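Side-chain contact in prokaryotic transcription elongation factor GreA/GreB (Nitrosomonas europaea, PDB 2PN0), which probably binds RNA polymerase and influences transcription elongation: residues I9-S13 with L14-R18. Residues are numbered along the deposited sequence; the frame is centred on the assembly and turned at random. Where two conformers were deposited one is given.
Sequences IMISS and LDAER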
loop_
_atom_site.group_PDB
_atom_site.type_symbol
_atom_site.label_atom_id
_atom_site.label_comp_id
_atom_site.label_asym_id
_atom_site.label_seq_id
_atom_site.Cartn_x
_atom_site.Cartn_y
_atom_site.Cartn_z
ATOM N N ILE A 9 4.084 18.975 8.171
ATOM C CA ILE A 9 3.084 18.944 7.111
ATOM C C ILE A 9 1.956 19.875 7.539
ATOM O O ILE A 9 1.862 20.229 8.715
ATOM C CB ILE A 9 2.540 17.505 6.827
ATOM C CG1 ILE A 9 1.791 16.948 8.057
ATOM C CG2 ILE A 9 3.690 16.600 6.297
ATOM C CD1 ILE A 9 0.816 15.766 7.774
HETATM N N MSE A 10 1.115 20.263 6.582
HETATM C CA MSE A 10 -0.061 21.084 6.838
HETATM C C MSE A 10 -1.310 20.223 6.650
HETATM O O MSE A 10 -1.405 19.484 5.650
HETATM C CB MSE A 10 -0.125 22.267 5.855
HETATM C CG MSE A 10 1.176 23.027 5.649
HETATM SE SE MSE A 10 1.025 24.569 4.432
HETATM C CE MSE A 10 -0.511 25.451 5.241
ATOM N N ILE A 11 -2.242 20.326 7.605
ATOM C CA ILE A 11 -3.564 19.665 7.584
ATOM C C ILE A 11 -4.632 20.671 7.943
ATOM O O ILE A 11 -4.352 21.607 8.687
ATOM C CB ILE A 11 -3.741 18.652 8.750
ATOM C CG1 ILE A 11 -2.580 18.717 9.744
ATOM C CG2 ILE A 11 -4.161 17.279 8.231
ATOM C CD1 ILE A 11 -2.456 17.486 10.626
ATOM N N SER A 12 -5.864 20.426 7.496
ATOM C CA SER A 12 -6.989 21.219 7.956
ATOM C C SER A 12 -7.362 20.747 9.352
ATOM O O SER A 12 -7.029 19.613 9.750
ATOM C CB SER A 12 -8.194 21.090 7.019
ATOM O OG SER A 12 -8.880 19.872 7.238
ATOM N N SER A 13 -8.056 21.624 10.068
ATOM C CA SER A 13 -8.552 21.330 11.410
ATOM C C SER A 13 -9.451 20.090 11.399
ATOM O O SER A 13 -9.346 19.233 12.284
ATOM C CB SER A 13 -9.316 22.534 11.963
ATOM O OG SER A 13 -9.517 22.421 13.361
ATOM N N LEU A 14 -10.333 20.029 10.398
ATOM C CA LEU A 14 -11.261 18.927 10.178
ATOM C C LEU A 14 -10.521 17.617 10.031
ATOM O O LEU A 14 -10.844 16.637 10.700
ATOM C CB LEU A 14 -12.077 19.187 8.908
ATOM C CG LEU A 14 -13.177 18.227 8.434
ATOM C CD1 LEU A 14 -14.064 17.735 9.585
ATOM C CD2 LEU A 14 -14.032 18.890 7.357
ATOM N N ASP A 15 -9.534 17.580 9.147
ATOM C CA ASP A 15 -8.777 16.344 8.973
ATOM C C ASP A 15 -7.941 15.926 10.175
ATOM O O ASP A 15 -7.879 14.737 10.475
ATOM C CB ASP A 15 -8.022 16.313 7.641
ATOM C CG ASP A 15 -8.970 16.436 6.451
ATOM O OD1 ASP A 15 -10.013 15.722 6.415
ATOM O OD2 ASP A 15 -8.709 17.261 5.564
ATOM N N ALA A 16 -7.335 16.888 10.873
ATOM C CA ALA A 16 -6.591 16.590 12.121
ATOM C C ALA A 16 -7.504 15.906 13.119
ATOM O O ALA A 16 -7.142 14.888 13.729
ATOM C CB ALA A 16 -6.006 17.869 12.755
ATOM N N GLU A 17 -8.694 16.474 13.266
ATOM C CA GLU A 17 -9.668 15.971 14.225
ATOM C C GLU A 17 -10.147 14.571 13.869
ATOM O O GLU A 17 -10.189 13.696 14.742
ATOM C CB GLU A 17 -10.877 16.902 14.285
ATOM C CG GLU A 17 -11.926 16.450 15.275
ATOM C CD GLU A 17 -12.973 17.522 15.541
ATOM O OE1 GLU A 17 -12.721 18.716 15.234
ATOM O OE2 GLU A 17 -14.050 17.171 16.061
ATOM N N ARG A 18 -10.586 14.394 12.620
ATOM C CA ARG A 18 -11.080 13.094 12.125
ATOM C C ARG A 18 -10.001 12.023 12.243
ATOM O O ARG A 18 -10.262 10.907 12.703
ATOM C CB ARG A 18 -11.527 13.186 10.661
ATOM C CG ARG A 18 -12.801 13.985 10.391
ATOM C CD ARG A 18 -13.323 13.762 8.949
ATOM N NE ARG A 18 -13.251 12.347 8.569
ATOM C CZ ARG A 18 -14.215 11.456 8.772
ATOM N NH1 ARG A 18 -15.356 11.826 9.338
ATOM N NH2 ARG A 18 -14.041 10.188 8.405
#
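Ser12 OG accepts the backbone N-H of Asp15 over 3.1 Å, and an N-H...O angle of 171° makes the bond nearly straight. The hydroxyl reaches that amide because its first torsion (chi1 78°) sets OG between the serine's own N and carbonyl carbon, turned to the opening helical turn. On the aspartate side, CG of Asp15 lies anti to the carbonyl carbon, which brings OD2 within 3.1 Å of Ser12 OG, at most a weak bond. The other carboxylate oxygen, OD1, is held by a hydrogen bond with Tyr80 OH, whereas OD2 is merely near the serine hydroxyl. These positions define a serine N-cap for helix 13-25, at the corner where strand 10-12, paired in parallel with strand 45-47, gives way to the helix within the Rnk N-terminal region; the axes of 10-12 and 14-18 stand at 85°. Without the hydroxyl, as with an alanine here in place of Ser12, the Asp15 amide would probably lose its capping acceptor. Helical bonding starts at once: Ala16 N donates to Ser12 O at 3.0 Å, and Glu17 N to Ser13 O at 3.0 Å. Beside the cap the contact is apolar: in the conformer given, Ile11 CG2 lies 4.0 Å from Asp15 CB, while Ile11 CD1 approaches the Ala16 methyl, CB, at 4.2 Å. Val46 also touches Ala16, and Leu41 of helix 34-42 packs on Ile11.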